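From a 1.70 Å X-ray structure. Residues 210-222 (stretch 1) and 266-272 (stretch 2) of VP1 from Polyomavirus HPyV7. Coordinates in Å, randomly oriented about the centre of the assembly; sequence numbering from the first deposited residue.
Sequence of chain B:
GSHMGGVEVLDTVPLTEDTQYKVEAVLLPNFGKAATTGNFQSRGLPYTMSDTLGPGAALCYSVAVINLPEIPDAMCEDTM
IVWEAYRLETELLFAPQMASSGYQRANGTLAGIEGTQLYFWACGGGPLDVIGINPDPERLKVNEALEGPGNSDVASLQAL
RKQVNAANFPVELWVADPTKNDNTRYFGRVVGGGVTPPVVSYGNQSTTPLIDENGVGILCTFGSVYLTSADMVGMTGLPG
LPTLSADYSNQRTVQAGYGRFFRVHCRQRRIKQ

Stretch 1, residues 210-222: LIDENGVGILCTF
Stretch 2 (266-272) CRQRRIK

Two arginines from one strand converge on a single carbonyl: Gly-215 O lies 3.1 Å from Arg-269 NH1 and 3.3 Å from Arg-267 NH2, near the plane of each guanidinium, and its partial negative charge suits those cationic edges. Two waters bridge the turn and the arginines. Water 2 donates to Gly-215 O (2.8 Å) and weakly accepts from Arg-267 NH2 (3.0 Å); water 1 donates to Asn-214 O and accepts from Arg-269 NH1, both at 2.9 Å.

The carbonyl is presented by a type I turn, Asp-212 to Gly-215, closed by the hydrogen bond Gly-215 N to Asp-212 O (3.0 Å) and flanked by another, Asp-212 N to Val-216 O (2.8 Å). Asp-212 (chi1 67°) braces it, OD1 accepting from Asn-214 N (2.7 Å) and Val-216 N (3.1 Å). Gly-215 adopts phi/psi 84/9, where a CB would jam against the preceding carbonyl.

In the extended strand 266-271, which begins earlier in the chain, CA-to-CB points toward stretch 1 at Arg-269 and Ile-271 and sideways at Arg-267, whose end comes nearer. Leu-219 and Arg-269 set the register, their CA atoms 8.1 Å apart. No clear hydrogen bond joins the stretches directly; side chains and waters carry the contact, which advances in the same sequence order, from Ile-211 with Arg-267 to Thr-221 with Ile-271. Arg-269 (t, p, p) folds so that Val-216 CG2 covers one guanidinium face, 3.9 Å from Arg-269 NH1, while Arg-269 CG meets Leu-219 CD2 at 4.2 Å. Arg-267 (p, t, t) reaches Ile-211 CG2 with NH2 at 3.9 Å.

Beyond the arginines the contact is apolar: Leu-219 (m, t) CD1 lies 4.3 Å from CG2 of Ile-271 (p, t), whose CD1 is 4.1 Å from Thr-221 CG2.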

ATOM      1  N   LEU B 210     -15.974  19.026   1.618  1.00 14.76           N
ATOM      2  CA  LEU B 210     -16.020  19.449   3.005  1.00 14.91           C
ATOM      3  C   LEU B 210     -17.424  19.375   3.579  1.00 15.12           C
ATOM      4  O   LEU B 210     -17.664  19.781   4.716  1.00 18.29           O
ATOM      5  CB  LEU B 210     -15.504  20.879   3.102  1.00 14.43           C
ATOM      6  CG  LEU B 210     -14.061  21.160   2.704  1.00 14.98           C
ATOM      7  CD1 LEU B 210     -13.767  22.642   2.685  1.00 13.87           C
ATOM      8  CD2 LEU B 210     -13.051  20.451   3.621  1.00 15.39           C
ATOM      9  N   ILE B 211     -18.371  18.842   2.821  1.00 16.50           N
ATOM     10  CA  ILE B 211     -19.751  18.804   3.283  1.00 16.89           C
ATOM     11  C   ILE B 211     -20.045  17.613   4.212  1.00 19.79           C
ATOM     12  O   ILE B 211     -19.511  16.510   4.012  1.00 19.20           O
ATOM     13  CB  ILE B 211     -20.776  18.793   2.121  1.00 19.62           C
ATOM     14  CG1 ILE B 211     -20.541  17.636   1.149  1.00 22.29           C
ATOM     15  CG2 ILE B 211     -20.763  20.119   1.383  1.00 18.15           C
ATOM     16  CD1 ILE B 211     -21.694  17.411   0.222  1.00 25.49           C
ATOM     17  N   ASP B 212     -20.914  17.846   5.199  1.00 20.51           N
ATOM     18  CA  ASP B 212     -21.303  16.812   6.157  1.00 24.71           C
ATOM     19  C   ASP B 212     -22.446  15.984   5.595  1.00 25.49           C
ATOM     20  O   ASP B 212     -22.814  16.158   4.427  1.00 27.91           O
ATOM     21  CB  ASP B 212     -21.637  17.437   7.522  1.00 26.08           C
ATOM     22  CG  ASP B 212     -22.881  18.295   7.508  1.00 23.23           C
ATOM     23  OD1 ASP B 212     -23.753  18.177   6.627  1.00 25.43           O
ATOM     24  OD2 ASP B 212     -23.028  19.084   8.452  1.00 28.23           O
ATOM     25  N   GLU B 213     -23.040  15.102   6.409  1.00 31.75           N
ATOM     26  CA  GLU B 213     -24.109  14.230   5.909  1.00 35.78           C
ATOM     27  C   GLU B 213     -25.406  14.963   5.567  1.00 33.42           C
ATOM     28  O   GLU B 213     -26.269  14.385   4.921  1.00 31.72           O
ATOM     29  CB  GLU B 213     -24.406  13.074   6.877  1.00 41.53           C
ATOM     30  CG  GLU B 213     -25.227  13.454   8.100  1.00 47.78           C
ATOM     31  CD  GLU B 213     -24.383  13.883   9.285  1.00 53.73           C
ATOM     32  OE1 GLU B 213     -23.203  14.263   9.090  1.00 59.19           O
ATOM     33  OE2 GLU B 213     -24.913  13.834  10.416  1.00 64.41           O
ATOM     34  N   ASN B 214     -25.539  16.222   6.003  1.00 28.01           N
ATOM     35  CA  ASN B 214     -26.655  17.071   5.589  1.00 31.61           C
ATOM     36  C   ASN B 214     -26.370  18.013   4.406  1.00 27.68           C
ATOM     37  O   ASN B 214     -27.188  18.873   4.097  1.00 28.98           O
ATOM     38  CB  ASN B 214     -27.114  17.893   6.792  1.00 35.10           C
ATOM     39  CG  ASN B 214     -27.461  17.022   7.982  1.00 41.27           C
ATOM     40  OD1 ASN B 214     -27.078  17.306   9.113  1.00 45.78           O
ATOM     41  ND2 ASN B 214     -28.162  15.938   7.718  1.00 34.36           N
ATOM     42  N   GLY B 215     -25.225  17.858   3.754  1.00 25.75           N
ATOM     43  CA  GLY B 215     -24.859  18.714   2.630  1.00 24.60           C
ATOM     44  C   GLY B 215     -24.200  20.042   3.028  1.00 22.39           C
ATOM     45  O   GLY B 215     -23.994  20.891   2.167  1.00 23.46           O
ATOM     46  N   VAL B 216     -23.864  20.215   4.308  1.00 20.32           N
ATOM     47  CA  VAL B 216     -23.354  21.505   4.822  1.00 19.45           C
ATOM     48  C   VAL B 216     -21.842  21.505   5.034  1.00 19.78           C
ATOM     49  O   VAL B 216     -21.267  20.622   5.699  1.00 19.44           O
ATOM     50  CB  VAL B 216     -24.057  21.917   6.146  1.00 19.91           C
ATOM     51  CG1 VAL B 216     -23.626  23.313   6.587  1.00 19.72           C
ATOM     52  CG2 VAL B 216     -25.577  21.848   6.009  1.00 23.11           C
ATOM     53  N   GLY B 217     -21.189  22.501   4.452  1.00 16.91           N
ATOM     54  CA  GLY B 217     -19.758  22.662   4.569  1.00 17.10           C
ATOM     55  C   GLY B 217     -19.378  23.469   5.788  1.00 14.69           C
ATOM     56  O   GLY B 217     -20.146  23.586   6.725  1.00 16.99           O
ATOM     57  N   ILE B 218     -18.199  24.063   5.737  1.00 14.40           N
ATOM     58  CA  ILE B 218     -17.679  24.875   6.813  1.00 14.33           C
ATOM     59  C   ILE B 218     -18.343  26.253   6.723  1.00 14.74           C
ATOM     60  O   ILE B 218     -18.334  26.876   5.673  1.00 16.95           O
ATOM     61  CB  ILE B 218     -16.166  25.068   6.678  1.00 14.72           C
ATOM     62  CG1 ILE B 218     -15.411  23.735   6.765  1.00 15.89           C
ATOM     63  CG2 ILE B 218     -15.663  26.054   7.725  1.00 18.34           C
ATOM     64  CD1 ILE B 218     -15.755  22.902   7.974  1.00 18.01           C
ATOM     65  N   LEU B 219     -18.913  26.713   7.818  1.00 14.30           N
ATOM     66  CA  LEU B 219     -19.606  28.007   7.831  1.00 14.49           C
ATOM     67  C   LEU B 219     -18.651  29.049   8.364  1.00 14.77           C
ATOM     68  O   LEU B 219     -18.285  29.039   9.549  1.00 13.92           O
ATOM     69  CB  LEU B 219     -20.872  27.919   8.661  1.00 15.59           C
ATOM     70  CG  LEU B 219     -21.887  26.866   8.215  1.00 19.25           C
ATOM     71  CD1 LEU B 219     -22.984  26.760   9.259  1.00 21.20           C
ATOM     72  CD2 LEU B 219     -22.456  27.175   6.839  1.00 20.17           C
ATOM     73  N   CYS B 220     -18.226  29.944   7.475  1.00 14.03           N
ATOM     74  CA  CYS B 220     -17.173  30.887   7.798  1.00 13.32           C
ATOM     75  C   CYS B 220     -17.820  32.150   8.354  1.00 14.35           C
ATOM     76  O   CYS B 220     -17.752  33.228   7.749  1.00 14.97           O
ATOM     77  CB  CYS B 220     -16.356  31.188   6.553  1.00 15.58           C
ATOM     78  SG  CYS B 220     -15.432  29.755   5.921  1.00 16.66           S
ATOM     79  N   THR B 221     -18.411  32.027   9.535  1.00 13.44           N
ATOM     80  CA  THR B 221     -19.322  33.045  10.036  1.00 14.96           C
ATOM     81  C   THR B 221     -18.617  34.309  10.483  1.00 15.32           C
ATOM     82  O   THR B 221     -19.265  35.344  10.634  1.00 14.28           O
ATOM     83  CB  THR B 221     -20.160  32.527  11.211  1.00 16.13           C
ATOM     84  OG1 THR B 221     -19.313  32.196  12.298  1.00 17.83           O
ATOM     85  CG2 THR B 221     -20.948  31.263  10.816  1.00 17.11           C
ATOM     86  N   PHE B 222     -17.310  34.202  10.747  1.00 15.37           N
ATOM     87  CA  PHE B 222     -16.534  35.370  11.175  1.00 17.35           C
ATOM     88  C   PHE B 222     -15.959  36.141   9.997  1.00 19.48           C
ATOM     89  O   PHE B 222     -15.227  37.102  10.221  1.00 23.48           O
ATOM     90  CB  PHE B 222     -15.374  34.973  12.108  1.00 16.27           C
ATOM     91  CG  PHE B 222     -15.787  34.201  13.334  1.00 16.16           C
ATOM     92  CD1 PHE B 222     -17.017  34.370  13.923  1.00 16.30           C
ATOM     93  CD2 PHE B 222     -14.880  33.332  13.932  1.00 16.18           C
ATOM     94  CE1 PHE B 222     -17.364  33.668  15.068  1.00 17.61           C
ATOM     95  CE2 PHE B 222     -15.215  32.643  15.076  1.00 17.03           C
ATOM     96  CZ  PHE B 222     -16.447  32.803  15.639  1.00 17.70           C
ATOM     97  N   CYS B 266     -16.003  28.449  -2.040  1.00 14.40           N
ATOM     98  CA  CYS B 266     -17.078  28.970  -1.170  1.00 15.31           C
ATOM     99  C   CYS B 266     -18.319  29.338  -1.973  1.00 15.40           C
ATOM    100  O   CYS B 266     -18.231  29.747  -3.131  1.00 15.74           O
ATOM    101  CB  CYS B 266     -16.620  30.214  -0.429  1.00 15.43           C
ATOM    102  SG  CYS B 266     -15.182  29.947   0.623  1.00 18.13           S
ATOM    103  N   ARG B 267     -19.464  29.166  -1.336  1.00 16.41           N
ATOM    104  CA  ARG B 267     -20.753  29.638  -1.844  1.00 17.00           C
ATOM    105  C   ARG B 267     -21.455  30.315  -0.662  1.00 15.95           C
ATOM    106  O   ARG B 267     -20.932  30.332   0.445  1.00 17.47           O
ATOM    107  CB  ARG B 267     -21.613  28.484  -2.400  1.00 18.71           C
ATOM    108  CG  ARG B 267     -22.007  27.452  -1.352  1.00 18.44           C
ATOM    109  CD  ARG B 267     -22.465  26.136  -1.954  1.00 20.55           C
ATOM    110  NE  ARG B 267     -22.687  25.148  -0.900  1.00 20.63           N
ATOM    111  CZ  ARG B 267     -22.690  23.830  -1.081  1.00 24.32           C
ATOM    112  NH1 ARG B 267     -22.553  23.308  -2.307  1.00 25.13           N
ATOM    113  NH2 ARG B 267     -22.861  23.029  -0.034  1.00 22.79           N
ATOM    114  N   GLN B 268     -22.611  30.903  -0.897  1.00 17.45           N
ATOM    115  CA  GLN B 268     -23.346  31.552   0.173  1.00 18.00           C
ATOM    116  C   GLN B 268     -24.457  30.670   0.706  1.00 20.46           C
ATOM    117  O   GLN B 268     -25.159  30.000  -0.060  1.00 19.18           O
ATOM    118  CB  GLN B 268     -23.876  32.888  -0.307  1.00 18.94           C
ATOM    119  CG  GLN B 268     -22.758  33.866  -0.613  1.00 19.66           C
ATOM    120  CD  GLN B 268     -23.245  35.238  -1.058  1.00 21.44           C
ATOM    121  OE1 GLN B 268     -24.444  35.544  -1.072  1.00 22.19           O
ATOM    122  NE2 GLN B 268     -22.292  36.096  -1.405  1.00 23.08           N
ATOM    123  N   ARG B 269     -24.661  30.746   2.010  1.00 17.73           N
ATOM    124  CA  ARG B 269     -25.652  29.932   2.722  1.00 17.86           C
ATOM    125  C   ARG B 269     -26.373  30.830   3.708  1.00 19.11           C
ATOM    126  O   ARG B 269     -25.725  31.593   4.439  1.00 19.45           O
ATOM    127  CB  ARG B 269     -24.926  28.798   3.446  1.00 17.58           C
ATOM    128  CG  ARG B 269     -25.780  27.879   4.317  1.00 18.92           C
ATOM    129  CD  ARG B 269     -26.641  26.926   3.516  1.00 19.04           C
ATOM    130  NE  ARG B 269     -25.858  25.771   3.085  1.00 20.79           N
ATOM    131  CZ  ARG B 269     -26.331  24.542   2.894  1.00 21.03           C
ATOM    132  NH1 ARG B 269     -25.502  23.593   2.497  1.00 20.35           N
ATOM    133  NH2 ARG B 269     -27.610  24.257   3.097  1.00 22.36           N
ATOM    134  N   ARG B 270     -27.699  30.758   3.746  1.00 19.78           N
ATOM    135  CA  ARG B 270     -28.462  31.449   4.797  1.00 22.00           C
ATOM    136  C   ARG B 270     -28.565  30.541   6.041  1.00 22.21           C
ATOM    137  O   ARG B 270     -28.727  29.316   5.948  1.00 21.36           O
ATOM    138  CB  ARG B 270     -29.838  31.963   4.305  1.00 28.89           C
ATOM    139  CG  ARG B 270     -30.240  33.265   5.046  1.00 33.22           C
ATOM    140  CD  ARG B 270     -31.548  33.936   4.633  1.00 42.47           C
ATOM    141  NE  ARG B 270     -31.402  35.030   3.660  1.00 44.53           N
ATOM    142  CZ  ARG B 270     -31.015  36.294   3.917  1.00 41.80           C
ATOM    143  NH1 ARG B 270     -30.958  37.155   2.901  1.00 41.38           N
ATOM    144  NH2 ARG B 270     -30.667  36.727   5.144  1.00 29.35           N
ATOM    145  N   ILE B 271     -28.352  31.135   7.210  1.00 19.92           N
ATOM    146  CA  ILE B 271     -28.470  30.427   8.485  1.00 19.90           C
ATOM    147  C   ILE B 271     -29.423  31.218   9.393  1.00 22.02           C
ATOM    148  O   ILE B 271     -29.607  32.438   9.238  1.00 20.92           O
ATOM    149  CB  ILE B 271     -27.090  30.173   9.133  1.00 19.09           C
ATOM    150  CG1 ILE B 271     -26.411  31.493   9.495  1.00 19.31           C
ATOM    151  CG2 ILE B 271     -26.182  29.364   8.200  1.00 19.28           C
ATOM    152  CD1 ILE B 271     -25.034  31.370  10.112  1.00 19.82           C
ATOM    153  N   LYS B 272     -30.065  30.512  10.322  1.00 24.12           N
ATOM    154  CA  LYS B 272     -31.120  31.069  11.174  1.00 29.50           C
ATOM    155  C   LYS B 272     -30.924  30.659  12.626  1.00 31.75           C
ATOM    156  O   LYS B 272     -30.303  29.621  12.892  1.00 41.11           O
ATOM    157  CB  LYS B 272     -32.499  30.560  10.701  1.00 36.31           C
ATOM    158  CG  LYS B 272     -33.700  31.123  11.449  1.00 43.02           C
ATOM    159  CD  LYS B 272     -35.004  30.525  10.937  1.00 51.67           C
ATOM    160  CE  LYS B 272     -36.201  31.010  11.741  1.00 58.22           C
ATOM    161  NZ  LYS B 272     -37.226  29.945  11.908  1.00 62.08           N
TER
HETATM  162  O   HOH W   1     -27.389  21.362   2.629  1.00 23.45           O
HETATM  163  O   HOH W   2     -24.642  20.630  -0.519  1.00 30.31           O